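Side-chain contacts in lipoprotein (Colwellia psychrerythraea, PDB 3O0Y), which is of unknown function but, as a putative lipoprotein of the DUF885 family in the peptidase MA clan, may be related to metallopeptidases: residues A[49-54]-A[154-159]; A[66-71]-A[146-151]; A[166-171]-A[240-245]; A[208-213]-A[218-223]; A[223-228]-A[245-250]. All coordinates share one frame; numbering follows the deposited sequence.

Contact 1 (A[49-54]-A[154-159]); sequences SATMYG and NDQPIT
Thr-51 and Met-52, in the last turn of helix 47-53, pack on Asp-155 and Gln-156 at the head of the loop joining helices 144-154 and 161-172, in a partly buried helix-to-loop contact without a hydrogen bond across it. The helix ends in a Schellman motif: Gly-54 takes up a positive phi, easiest for a residue without CB, and its N bonds back to Thr-51 O.

Thr-51 suits the seam because its two branches do different work. CG2 lies anti to the backbone N and crosses Gln-156 obliquely, reaching its CA at 3.7 Å and its CB at 3.9 Å. OG1, turned beside the backbone N (chi1 -60°), is hydrogen-bonded to Ala-47 O and to Arg-170 NH1, satisfying the hydroxyl while the methyl makes the apolar contact.

Met-52 and Asp-155 run alongside each other in the same direction. Charge is handled from outside: Lys-413 forms a salt bridge with Asp-155 OD1 and also bonds Met-52 O, so one ammonium ties helix end to loop. The other carboxylate oxygen rests against methionine carbon, with Asp-155 OD2 3.6 Å from Met-52 CG.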
# COMPACT_ATOMS: atom_id res chain seq x y z
N SER A 49 7.82 -6.09 -9.81
CA SER A 49 6.57 -6.61 -9.22
C SER A 49 6.43 -8.13 -9.35
O SER A 49 5.99 -8.82 -8.43
CB SER A 49 5.34 -5.86 -9.81
OG SER A 49 5.34 -4.54 -9.29
N ALA A 50 6.80 -8.68 -10.52
CA ALA A 50 6.81 -10.10 -10.71
C ALA A 50 7.69 -10.73 -9.64
O ALA A 50 7.29 -11.68 -8.97
CB ALA A 50 7.36 -10.47 -12.14
N THR A 51 8.93 -10.23 -9.52
CA THR A 51 9.81 -10.73 -8.44
C THR A 51 9.20 -10.66 -7.01
O THR A 51 9.31 -11.61 -6.22
CB THR A 51 11.17 -9.98 -8.48
OG1 THR A 51 11.77 -10.22 -9.76
CG2 THR A 51 12.08 -10.43 -7.27
N MET A 52 8.53 -9.55 -6.70
CA MET A 52 7.85 -9.33 -5.41
C MET A 52 6.88 -10.47 -5.13
O MET A 52 6.84 -11.02 -4.00
CB MET A 52 7.13 -7.94 -5.43
CG MET A 52 6.73 -7.37 -4.14
SD MET A 52 5.94 -5.71 -4.37
CE MET A 52 4.58 -6.15 -5.45
N TYR A 53 6.14 -10.91 -6.15
CA TYR A 53 5.14 -11.98 -5.96
C TYR A 53 5.70 -13.37 -6.14
O TYR A 53 5.05 -14.40 -5.82
CB TYR A 53 4.01 -11.76 -6.93
CG TYR A 53 3.06 -10.76 -6.44
CD1 TYR A 53 2.40 -11.01 -5.24
CD2 TYR A 53 2.84 -9.61 -7.10
CE1 TYR A 53 1.52 -10.16 -4.74
CE2 TYR A 53 1.92 -8.67 -6.56
CZ TYR A 53 1.31 -8.98 -5.35
OH TYR A 53 0.38 -8.21 -4.67
N GLY A 54 6.98 -13.44 -6.50
CA GLY A 54 7.65 -14.69 -6.71
C GLY A 54 7.28 -15.40 -8.01
O GLY A 54 7.31 -16.64 -8.06
N ASN A 154 14.89 -6.94 -0.69
CA ASN A 154 14.03 -7.73 0.19
C ASN A 154 13.46 -8.98 -0.40
O ASN A 154 13.27 -9.96 0.30
CB ASN A 154 12.89 -6.81 0.70
CG ASN A 154 13.41 -5.85 1.73
OD1 ASN A 154 13.60 -6.25 2.90
ND2 ASN A 154 13.79 -4.67 1.29
N ASP A 155 12.99 -8.90 -1.63
CA ASP A 155 12.19 -9.95 -2.20
C ASP A 155 12.95 -10.81 -3.19
O ASP A 155 12.56 -11.94 -3.45
CB ASP A 155 11.00 -9.32 -2.93
CG ASP A 155 10.13 -8.47 -2.01
OD1 ASP A 155 9.66 -9.00 -0.99
OD2 ASP A 155 9.89 -7.30 -2.36
N GLN A 156 14.00 -10.29 -3.79
CA GLN A 156 14.73 -11.04 -4.80
C GLN A 156 15.61 -12.10 -4.15
O GLN A 156 16.44 -11.78 -3.31
CB GLN A 156 15.57 -10.07 -5.62
CG GLN A 156 16.26 -10.74 -6.78
CD GLN A 156 16.87 -9.83 -7.82
OE1 GLN A 156 17.80 -10.24 -8.55
NE2 GLN A 156 16.32 -8.68 -7.98
N PRO A 157 15.43 -13.37 -4.52
CA PRO A 157 16.24 -14.40 -3.83
C PRO A 157 17.70 -14.32 -4.21
O PRO A 157 17.99 -14.04 -5.35
CB PRO A 157 15.68 -15.71 -4.37
CG PRO A 157 15.01 -15.36 -5.63
CD PRO A 157 14.53 -13.95 -5.53
N ILE A 158 18.60 -14.58 -3.26
CA ILE A 158 20.01 -14.75 -3.56
C ILE A 158 20.48 -16.01 -2.88
O ILE A 158 21.00 -15.96 -1.76
CB ILE A 158 20.84 -13.52 -3.15
CG1 ILE A 158 20.32 -12.28 -3.89
CG2 ILE A 158 22.29 -13.70 -3.53
CD1 ILE A 158 20.81 -11.04 -3.32
N THR A 159 20.24 -17.17 -3.51
CA THR A 159 20.51 -18.44 -2.87
C THR A 159 21.41 -19.36 -3.71
O THR A 159 21.67 -20.45 -3.26
CB THR A 159 19.21 -19.22 -2.56
OG1 THR A 159 18.60 -19.66 -3.77
CG2 THR A 159 18.19 -18.34 -1.75

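Contact 2 (A[66-71]-A[146-151]); sequences SDMEFY and IDIPRV
The carboxylate of Glu-69 meets Ile-148 through OE1, and the same oxygen lies at the edge of the Tyr-71 ring, in its plane. Tyr-71 OH donates to Glu-69 OE1 at 2.6 Å, reaching it from above the carboxylate, 43° out of plane. The Phe-70 ring has the carbonyl carbon of Met-68 over one face, offset toward the rim, and forms a cation-pi pair with Lys-176.

Ile-148 points at the loop and carries the helix side of this buried contact. Its CD1 lies 3.8 Å from Glu-69 OE1, the two side chains running antiparallel alongside each other, and 4.1 Å from Met-68 SD. The bend of Met-68 at chi2 (47°) folds the sulfur back, where Glu-69 N makes a weak bond to it; a second bend at chi3 turns the end methyl. A flexible thioether suits such a fold.

The buried acid is gripped at both oxygens: OE2 accepts from Leu-48 N in the first turn of helix 47-53, a helix end that would probably favour its negative charge. Pro-149, lacking an N-H, kinks the helix just after Ile-148, and the whole is an extended loop laid against a proline-kinked helix in a largely helical part of the fold.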
# COMPACT_ATOMS: atom_id res chain seq x y z
N SER A 66 16.04 -11.40 -14.49
CA SER A 66 17.05 -10.37 -14.56
C SER A 66 16.63 -9.20 -15.42
O SER A 66 17.45 -8.39 -15.81
CB SER A 66 18.37 -10.93 -15.07
OG SER A 66 18.27 -11.42 -16.37
N ASP A 67 15.34 -9.07 -15.64
CA ASP A 67 14.85 -7.92 -16.39
C ASP A 67 14.67 -6.71 -15.49
O ASP A 67 14.44 -6.80 -14.27
CB ASP A 67 13.52 -8.24 -17.07
CG ASP A 67 13.65 -9.18 -18.30
OD1 ASP A 67 14.75 -9.73 -18.58
OD2 ASP A 67 12.61 -9.38 -18.99
N MET A 68 14.71 -5.56 -16.14
CA MET A 68 14.52 -4.29 -15.52
C MET A 68 13.21 -3.67 -16.06
O MET A 68 12.70 -4.08 -17.13
CB MET A 68 15.72 -3.36 -15.82
CG MET A 68 15.70 -1.98 -15.09
SD MET A 68 15.34 -1.91 -13.32
CE MET A 68 16.49 -3.25 -12.69
N GLU A 69 12.67 -2.69 -15.33
CA GLU A 69 11.52 -1.92 -15.78
C GLU A 69 12.02 -0.61 -16.43
O GLU A 69 12.98 -0.05 -15.95
CB GLU A 69 10.67 -1.57 -14.58
CG GLU A 69 10.08 -2.79 -13.90
CD GLU A 69 9.33 -2.52 -12.58
OE1 GLU A 69 9.32 -1.36 -12.06
OE2 GLU A 69 8.78 -3.52 -12.01
N PHE A 70 11.34 -0.17 -17.48
CA PHE A 70 11.64 1.06 -18.16
C PHE A 70 10.40 1.89 -18.32
O PHE A 70 9.25 1.39 -18.48
CB PHE A 70 12.28 0.78 -19.52
CG PHE A 70 13.50 -0.12 -19.42
CD1 PHE A 70 14.63 0.29 -18.75
CD2 PHE A 70 13.45 -1.40 -19.94
CE1 PHE A 70 15.74 -0.57 -18.63
CE2 PHE A 70 14.55 -2.24 -19.83
CZ PHE A 70 15.68 -1.82 -19.21
N TYR A 71 10.61 3.19 -18.32
CA TYR A 71 9.54 4.15 -18.09
C TYR A 71 9.51 5.26 -19.13
O TYR A 71 8.99 6.32 -18.86
CB TYR A 71 9.68 4.78 -16.68
CG TYR A 71 9.32 3.77 -15.63
CD1 TYR A 71 8.01 3.54 -15.33
CD2 TYR A 71 10.28 2.96 -15.05
CE1 TYR A 71 7.64 2.57 -14.38
CE2 TYR A 71 9.95 1.99 -14.18
CZ TYR A 71 8.62 1.79 -13.83
OH TYR A 71 8.29 0.81 -12.95
N ILE A 146 12.64 4.27 -5.73
CA ILE A 146 12.54 3.92 -4.33
C ILE A 146 12.15 2.47 -4.27
O ILE A 146 12.71 1.68 -3.51
CB ILE A 146 11.49 4.81 -3.62
CG1 ILE A 146 11.98 6.23 -3.49
CG2 ILE A 146 11.16 4.25 -2.27
CD1 ILE A 146 10.98 7.26 -2.74
N ASP A 147 11.16 2.07 -5.06
CA ASP A 147 10.68 0.68 -4.93
C ASP A 147 11.54 -0.40 -5.57
O ASP A 147 11.52 -1.53 -5.13
CB ASP A 147 9.24 0.49 -5.40
CG ASP A 147 8.28 1.41 -4.64
OD1 ASP A 147 8.46 1.59 -3.41
OD2 ASP A 147 7.45 2.05 -5.31
N ILE A 148 12.22 -0.12 -6.65
CA ILE A 148 13.00 -1.18 -7.29
C ILE A 148 14.15 -1.58 -6.34
O ILE A 148 14.40 -2.78 -6.09
CB ILE A 148 13.46 -0.74 -8.65
CG1 ILE A 148 12.28 -0.72 -9.64
CG2 ILE A 148 14.62 -1.65 -9.23
CD1 ILE A 148 12.68 -0.01 -10.90
N PRO A 149 14.84 -0.61 -5.72
CA PRO A 149 15.87 -1.05 -4.72
C PRO A 149 15.29 -1.83 -3.57
O PRO A 149 15.85 -2.83 -3.12
CB PRO A 149 16.47 0.26 -4.22
CG PRO A 149 16.33 1.16 -5.35
CD PRO A 149 14.99 0.83 -6.02
N ARG A 150 14.11 -1.43 -3.10
CA ARG A 150 13.46 -2.20 -2.02
C ARG A 150 13.15 -3.67 -2.40
O ARG A 150 13.36 -4.59 -1.59
CB ARG A 150 12.17 -1.47 -1.50
CG ARG A 150 11.42 -2.23 -0.36
CD ARG A 150 11.66 -1.86 1.17
NE ARG A 150 10.70 -2.58 2.09
CZ ARG A 150 10.85 -2.87 3.40
NH1 ARG A 150 11.94 -2.54 4.14
NH2 ARG A 150 9.86 -3.53 3.98
N VAL A 151 12.62 -3.88 -3.60
CA VAL A 151 12.29 -5.23 -4.06
C VAL A 151 13.57 -6.06 -4.18
O VAL A 151 13.62 -7.24 -3.79
CB VAL A 151 11.48 -5.26 -5.37
CG1 VAL A 151 11.40 -6.70 -5.97
CG2 VAL A 151 10.07 -4.67 -5.15

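Contact 3 (A[166-171]-A[240-245]); sequences DYIVRL and QSLITQ
Apolar contact joins the helices here, and Ile-168 is its centre: its CD1 touches Leu-242 CD2 at 3.9 Å and Gln-245 CB at 3.8 Å, crossing both side chains at about a right angle. The longer isoleucine branch, CG1 with CD1, stands beside the backbone N (chi1 -72°) and aims its end methyl at helix 236-268. Leu-242 offers a branched end to meet it, while Gln-245 contributes the aliphatic root of a polar residue, which suits a partly exposed position.

Between the two segments there is no hydrogen bond; the amide of Gln-245 turns along its own helix, 236-268, where NE2 makes two weak bonds, to Ser-241 OG at 3.3 Å and to Ser-241 O, one turn earlier. Its OE1 comes within 4.0 Å of Ile-168 CD1, so the amide also borders the methyl group.

From the neighbouring flank of helix 161-172, Tyr-167 OH bonds Phe-220 O, holding helix 219-228 to the same unit. Ile-168 also touches Val-246 and Lys-249, and with Leu-242 and Gln-245 these form the i, i+3, i+4, i+7 diamond of a helix surface; a side chain set into it is a knob in a hole, as in knobs-into-holes helix packing.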
# COMPACT_ATOMS: atom_id res chain seq x y z
N ASP A 166 21.74 -12.78 -11.50
CA ASP A 166 20.53 -11.97 -11.81
C ASP A 166 20.47 -10.57 -11.13
O ASP A 166 20.01 -9.55 -11.72
CB ASP A 166 19.26 -12.69 -11.43
CG ASP A 166 18.97 -13.95 -12.27
OD1 ASP A 166 19.55 -14.12 -13.35
OD2 ASP A 166 18.18 -14.81 -11.78
N TYR A 167 20.98 -10.52 -9.90
CA TYR A 167 21.07 -9.27 -9.13
C TYR A 167 22.06 -8.31 -9.79
O TYR A 167 21.77 -7.14 -9.98
CB TYR A 167 21.47 -9.64 -7.69
CG TYR A 167 21.47 -8.61 -6.63
CD1 TYR A 167 20.31 -8.28 -5.96
CD2 TYR A 167 22.65 -7.92 -6.28
CE1 TYR A 167 20.33 -7.39 -4.84
CE2 TYR A 167 22.68 -7.06 -5.17
CZ TYR A 167 21.52 -6.75 -4.51
OH TYR A 167 21.52 -5.88 -3.45
N ILE A 168 23.20 -8.85 -10.23
CA ILE A 168 24.23 -8.07 -10.89
C ILE A 168 23.74 -7.49 -12.21
O ILE A 168 23.98 -6.30 -12.53
CB ILE A 168 25.53 -8.91 -11.03
CG1 ILE A 168 26.15 -9.05 -9.65
CG2 ILE A 168 26.53 -8.27 -12.02
CD1 ILE A 168 27.11 -10.26 -9.54
N VAL A 169 23.09 -8.34 -12.97
CA VAL A 169 22.56 -7.97 -14.28
C VAL A 169 21.49 -6.86 -14.13
O VAL A 169 21.43 -5.92 -14.94
CB VAL A 169 22.04 -9.20 -14.98
CG1 VAL A 169 21.20 -8.82 -16.17
CG2 VAL A 169 23.27 -10.09 -15.38
N ARG A 170 20.67 -6.98 -13.09
CA ARG A 170 19.68 -5.92 -12.81
C ARG A 170 20.34 -4.59 -12.49
O ARG A 170 19.97 -3.54 -13.06
CB ARG A 170 18.73 -6.39 -11.70
CG ARG A 170 17.63 -7.27 -12.30
CD ARG A 170 16.50 -7.55 -11.30
NE ARG A 170 15.25 -7.95 -11.96
CZ ARG A 170 14.27 -8.61 -11.37
NH1 ARG A 170 14.34 -8.92 -10.08
NH2 ARG A 170 13.18 -8.90 -12.05
N LEU A 171 21.34 -4.63 -11.59
CA LEU A 171 22.08 -3.39 -11.25
C LEU A 171 22.71 -2.70 -12.45
O LEU A 171 22.71 -1.47 -12.54
CB LEU A 171 23.14 -3.67 -10.16
CG LEU A 171 22.67 -4.15 -8.79
CD1 LEU A 171 23.89 -4.56 -7.97
CD2 LEU A 171 21.83 -3.17 -8.03
N GLN A 240 33.54 -13.74 -2.80
CA GLN A 240 34.26 -12.45 -2.87
C GLN A 240 34.20 -11.88 -4.25
O GLN A 240 34.05 -10.67 -4.41
CB GLN A 240 35.74 -12.57 -2.40
CG GLN A 240 35.96 -12.96 -0.92
CD GLN A 240 37.47 -13.29 -0.53
OE1 GLN A 240 38.34 -13.56 -1.39
NE2 GLN A 240 37.75 -13.26 0.79
N SER A 241 34.40 -12.71 -5.27
CA SER A 241 34.35 -12.21 -6.64
C SER A 241 32.98 -11.63 -6.99
O SER A 241 32.87 -10.59 -7.66
CB SER A 241 34.61 -13.34 -7.63
OG SER A 241 34.42 -12.89 -8.98
N LEU A 242 31.94 -12.30 -6.55
CA LEU A 242 30.57 -11.74 -6.81
C LEU A 242 30.33 -10.39 -6.07
O LEU A 242 29.79 -9.45 -6.65
CB LEU A 242 29.52 -12.78 -6.47
CG LEU A 242 29.45 -14.01 -7.39
CD1 LEU A 242 28.74 -15.19 -6.71
CD2 LEU A 242 28.77 -13.70 -8.67
N ILE A 243 30.80 -10.27 -4.83
CA ILE A 243 30.67 -9.03 -4.07
C ILE A 243 31.41 -7.91 -4.80
O ILE A 243 30.88 -6.80 -4.94
CB ILE A 243 31.20 -9.24 -2.63
CG1 ILE A 243 30.29 -10.18 -1.87
CG2 ILE A 243 31.34 -7.92 -1.89
CD1 ILE A 243 30.93 -10.71 -0.64
N THR A 244 32.60 -8.18 -5.31
CA THR A 244 33.32 -7.20 -6.11
C THR A 244 32.56 -6.74 -7.33
O THR A 244 32.58 -5.54 -7.69
CB THR A 244 34.72 -7.74 -6.53
OG1 THR A 244 35.40 -8.09 -5.32
CG2 THR A 244 35.51 -6.68 -7.35
N GLN A 245 31.91 -7.69 -7.99
CA GLN A 245 31.07 -7.40 -9.15
C GLN A 245 29.87 -6.51 -8.79
O GLN A 245 29.54 -5.56 -9.53
CB GLN A 245 30.59 -8.69 -9.80
CG GLN A 245 31.68 -9.41 -10.58
CD GLN A 245 31.17 -10.71 -11.14
OE1 GLN A 245 30.28 -10.72 -12.00
NE2 GLN A 245 31.75 -11.83 -10.68

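Contact 4 (A[208-213]-A[218-223]); sequences KGFTSG and HPFVNV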
# COMPACT_ATOMS: atom_id res chain seq x y z
N LYS A 208 19.74 12.29 -3.22
CA LYS A 208 21.03 12.65 -2.62
C LYS A 208 21.45 11.65 -1.54
O LYS A 208 22.60 11.21 -1.51
CB LYS A 208 20.95 14.05 -2.02
CG LYS A 208 22.24 14.60 -1.55
CD LYS A 208 22.06 16.04 -0.97
CE LYS A 208 21.96 17.07 -2.08
NZ LYS A 208 20.77 18.01 -1.97
N GLY A 209 20.53 11.33 -0.65
CA GLY A 209 20.77 10.38 0.43
C GLY A 209 21.21 9.02 -0.10
O GLY A 209 22.07 8.31 0.52
N PHE A 210 20.67 8.65 -1.25
CA PHE A 210 20.92 7.29 -1.84
C PHE A 210 22.41 7.03 -2.18
O PHE A 210 22.93 5.90 -1.93
CB PHE A 210 20.03 7.05 -3.08
CG PHE A 210 19.90 5.59 -3.50
CD1 PHE A 210 18.95 4.77 -2.94
CD2 PHE A 210 20.72 5.08 -4.49
CE1 PHE A 210 18.80 3.46 -3.39
CE2 PHE A 210 20.59 3.78 -4.92
CZ PHE A 210 19.64 2.97 -4.36
N THR A 211 23.10 8.08 -2.64
CA THR A 211 24.51 8.03 -3.01
C THR A 211 25.42 8.81 -2.07
O THR A 211 26.56 9.14 -2.43
CB THR A 211 24.75 8.51 -4.47
OG1 THR A 211 24.54 9.91 -4.56
CG2 THR A 211 23.87 7.71 -5.48
N SER A 212 24.96 9.07 -0.84
CA SER A 212 25.71 9.95 0.03
C SER A 212 26.89 9.23 0.69
O SER A 212 27.87 9.88 1.07
CB SER A 212 24.83 10.59 1.08
OG SER A 212 24.20 9.67 1.97
N GLY A 213 26.75 7.92 0.92
CA GLY A 213 27.83 7.08 1.44
C GLY A 213 28.64 6.47 0.34
O GLY A 213 28.34 6.62 -0.85
N HIS A 218 27.23 0.63 0.37
CA HIS A 218 25.84 0.86 0.02
C HIS A 218 24.99 -0.35 0.45
O HIS A 218 25.44 -1.53 0.41
CB HIS A 218 25.70 1.09 -1.47
CG HIS A 218 24.38 1.68 -1.86
ND1 HIS A 218 23.27 0.90 -2.15
CD2 HIS A 218 24.00 2.98 -1.98
CE1 HIS A 218 22.25 1.71 -2.41
NE2 HIS A 218 22.66 2.97 -2.30
N PRO A 219 23.68 -0.12 0.76
CA PRO A 219 22.88 -1.30 1.09
C PRO A 219 22.80 -2.35 0.01
O PRO A 219 22.64 -3.53 0.32
CB PRO A 219 21.50 -0.70 1.38
CG PRO A 219 21.81 0.64 1.94
CD PRO A 219 23.00 1.13 1.20
N PHE A 220 22.86 -1.96 -1.24
CA PHE A 220 22.88 -2.98 -2.31
C PHE A 220 24.01 -3.99 -2.08
O PHE A 220 23.86 -5.18 -2.34
CB PHE A 220 23.07 -2.33 -3.68
CG PHE A 220 21.77 -1.94 -4.41
CD1 PHE A 220 20.70 -2.77 -4.53
CD2 PHE A 220 21.72 -0.69 -5.08
CE1 PHE A 220 19.57 -2.39 -5.28
CE2 PHE A 220 20.62 -0.32 -5.80
CZ PHE A 220 19.54 -1.17 -5.90
N VAL A 221 25.20 -3.48 -1.72
CA VAL A 221 26.38 -4.34 -1.36
C VAL A 221 26.19 -5.08 -0.04
O VAL A 221 26.42 -6.29 0.04
CB VAL A 221 27.64 -3.52 -1.25
CG1 VAL A 221 28.83 -4.48 -0.95
CG2 VAL A 221 27.83 -2.69 -2.52
N ASN A 222 25.82 -4.38 1.02
CA ASN A 222 25.69 -5.02 2.33
C ASN A 222 24.62 -6.12 2.40
O ASN A 222 24.82 -7.17 3.03
CB ASN A 222 25.51 -3.94 3.41
CG ASN A 222 26.77 -3.08 3.66
OD1 ASN A 222 26.68 -1.93 4.11
ND2 ASN A 222 27.92 -3.65 3.44
N VAL A 223 23.47 -5.90 1.75
CA VAL A 223 22.49 -6.94 1.62
C VAL A 223 23.04 -8.11 0.86
O VAL A 223 22.85 -9.25 1.23
CB VAL A 223 21.22 -6.39 0.89
CG1 VAL A 223 20.30 -7.58 0.53
CG2 VAL A 223 20.56 -5.29 1.84
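Phe-210 and His-218 bring their rings together across a short helix-loop-helix turn, with His-218 as N-cap of helix 219-228. The cap is made by the imidazole: Phe-220 N donates to His-218 ND1 at 3.0 Å in a nearly straight bond (169°).

Two similar torsions set the pair. Phe-210 holds CG opposite its backbone N (chi1 -163°), swinging the ring off the end of helix 197-210; in His-218 a like chi1 carries the imidazole across, and its turn about CB-CG brings ND1 to the helix start and NE2 to the phenylalanine. The rings meet obliquely, planes at 59°, with His-218 NE2 3.4 Å above one face of Phe-210 and offset toward its rim. Phe-210 also stacks with Tyr-258, and Pro-149 touches both phenylalanines.

Replacing Phe-210 by a serine is likely to leave the imidazole without its aromatic neighbour and Tyr-258 without its stacking partner, opening a gap beside Phe-220. That second phenylalanine comes to the edge of the Phe-210 ring, in the plane of that ring, Phe-220 CE2 lying 3.7 Å from Phe-210 CZ.

Contact 5 (A[223-228]-A[245-250]); sequences VFREKI and QVIAKV
Val-246 sets one methyl squarely on the ring of Phe-224, a CH-pi contact: CG2 stands 3.6 Å from the ring centroid and only 4° off its normal. All six ring carbons are therefore almost equally far from it, from Phe-224 CG at 3.8 Å to Phe-224 CZ at 4.0 Å. Beside this pair Arg-225 NH2 lies 3.7 Å from Ile-247 CD1, in an oblique approach at the partly exposed margin.

Torsions prepare both groups. The Phe-224 ring is thrown out toward helix 236-268 with CG opposite the backbone N (chi1 -174°), and beta-branched Val-246 keeps CG2 beside its own N, directed at the face. An arginine suits the margin because its extended aliphatic chain carries the guanidinium up to Ile-247, while Arg-225 NH1 bonds Glu-216 O.

Further out, Tyr-167 meets Phe-224 with planes at about 30°, and Leu-242 and Ile-243 touch the same ring; Val-246 is flanked by Ile-168 and Val-221. Were Phe-224 an alanine, Val-246 CG2 would probably lose the flat surface it sits on, and a gap would open between Tyr-167 and helix 236-268.

The helices follow one another in the chain and run roughly antiparallel, so the aromatic-aliphatic core is that of a helical hairpin.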
# COMPACT_ATOMS: atom_id res chain seq x y z
N VAL A 223 23.47 -5.90 1.75
CA VAL A 223 22.49 -6.94 1.62
C VAL A 223 23.04 -8.11 0.86
O VAL A 223 22.85 -9.25 1.23
CB VAL A 223 21.22 -6.39 0.89
CG1 VAL A 223 20.30 -7.58 0.53
CG2 VAL A 223 20.56 -5.29 1.84
N PHE A 224 23.68 -7.85 -0.26
CA PHE A 224 24.25 -8.91 -1.01
C PHE A 224 25.28 -9.70 -0.16
O PHE A 224 25.29 -10.95 -0.16
CB PHE A 224 24.91 -8.39 -2.27
CG PHE A 224 25.38 -9.47 -3.17
CD1 PHE A 224 24.56 -10.03 -4.09
CD2 PHE A 224 26.68 -9.94 -3.07
CE1 PHE A 224 25.03 -11.04 -4.95
CE2 PHE A 224 27.16 -10.95 -3.89
CZ PHE A 224 26.35 -11.51 -4.82
N ARG A 225 26.10 -8.98 0.62
CA ARG A 225 27.09 -9.70 1.44
C ARG A 225 26.41 -10.62 2.43
O ARG A 225 26.87 -11.72 2.69
CB ARG A 225 27.98 -8.73 2.22
CG ARG A 225 28.96 -7.94 1.46
CD ARG A 225 29.75 -6.93 2.41
NE ARG A 225 30.95 -6.45 1.76
CZ ARG A 225 31.18 -5.18 1.43
NH1 ARG A 225 30.32 -4.19 1.78
NH2 ARG A 225 32.32 -4.88 0.83
N GLU A 226 25.34 -10.16 3.07
CA GLU A 226 24.68 -10.95 4.08
C GLU A 226 24.00 -12.19 3.51
O GLU A 226 24.12 -13.29 4.07
CB GLU A 226 23.66 -10.13 4.88
CG GLU A 226 22.79 -11.09 5.78
CD GLU A 226 22.06 -10.45 6.97
OE1 GLU A 226 22.18 -9.20 7.19
OE2 GLU A 226 21.35 -11.21 7.69
N LYS A 227 23.37 -12.04 2.35
CA LYS A 227 22.72 -13.18 1.70
C LYS A 227 23.70 -14.15 1.05
O LYS A 227 23.58 -15.36 1.25
CB LYS A 227 21.69 -12.64 0.70
CG LYS A 227 20.57 -11.93 1.44
CD LYS A 227 19.34 -11.62 0.58
CE LYS A 227 18.26 -10.81 1.35
NZ LYS A 227 16.98 -10.57 0.57
N ILE A 228 24.70 -13.64 0.35
CA ILE A 228 25.61 -14.55 -0.37
C ILE A 228 26.45 -15.39 0.61
O ILE A 228 26.84 -16.50 0.30
CB ILE A 228 26.48 -13.78 -1.37
CG1 ILE A 228 26.97 -14.68 -2.48
CG2 ILE A 228 27.74 -13.10 -0.68
CD1 ILE A 228 25.88 -15.23 -3.48
N GLN A 245 31.91 -7.69 -7.99
CA GLN A 245 31.07 -7.40 -9.15
C GLN A 245 29.87 -6.51 -8.79
O GLN A 245 29.54 -5.56 -9.53
CB GLN A 245 30.59 -8.69 -9.80
CG GLN A 245 31.68 -9.41 -10.58
CD GLN A 245 31.17 -10.71 -11.14
OE1 GLN A 245 30.28 -10.72 -12.00
NE2 GLN A 245 31.75 -11.83 -10.68
N VAL A 246 29.30 -6.74 -7.64
CA VAL A 246 28.19 -5.93 -7.14
C VAL A 246 28.68 -4.54 -6.84
O VAL A 246 28.08 -3.59 -7.30
CB VAL A 246 27.50 -6.53 -5.90
CG1 VAL A 246 26.51 -5.47 -5.25
CG2 VAL A 246 26.73 -7.83 -6.33
N ILE A 247 29.82 -4.42 -6.16
CA ILE A 247 30.40 -3.11 -5.88
C ILE A 247 30.69 -2.34 -7.15
O ILE A 247 30.46 -1.13 -7.19
CB ILE A 247 31.72 -3.22 -5.05
CG1 ILE A 247 31.40 -3.78 -3.66
CG2 ILE A 247 32.43 -1.84 -5.04
CD1 ILE A 247 32.64 -4.30 -2.85
N ALA A 248 31.21 -3.03 -8.16
CA ALA A 248 31.47 -2.40 -9.45
C ALA A 248 30.19 -1.85 -10.10
O ALA A 248 30.18 -0.71 -10.58
CB ALA A 248 32.16 -3.36 -10.38
N LYS A 249 29.12 -2.62 -10.12
CA LYS A 249 27.87 -2.06 -10.69
C LYS A 249 27.36 -0.87 -9.90
O LYS A 249 26.82 0.08 -10.48
CB LYS A 249 26.78 -3.11 -10.80
CG LYS A 249 27.09 -4.31 -11.67
CD LYS A 249 27.35 -3.93 -13.08
CE LYS A 249 27.53 -5.17 -13.96
NZ LYS A 249 27.92 -4.79 -15.33
N VAL A 250 27.44 -0.95 -8.60
CA VAL A 250 26.88 0.12 -7.74
C VAL A 250 27.68 1.39 -8.02
O VAL A 250 27.10 2.48 -8.24
CB VAL A 250 26.91 -0.25 -6.26
CG1 VAL A 250 26.59 0.97 -5.34
CG2 VAL A 250 25.93 -1.42 -5.94

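Overall arrangement
The five contacts lie in the helical region formed by residues from about 47 to 268. Contact 2 falls within the sequence span of contact 1, their centres about 11 Å apart; contacts 3, 4 and 5 come later in the chain. Contact 4 lies inside the span of contact 3, whereas contacts 3 and 5 alternate along the chain, share Gln-245 and have centres only about 6 Å apart, both using helix 236-268. Contacts 4 and 5 share helix 219-228. Arg-170, in contact 3, bonds to both contact 1 and contact 2, tying helix 161-172 to helix 47-53 and to the loop 66-71.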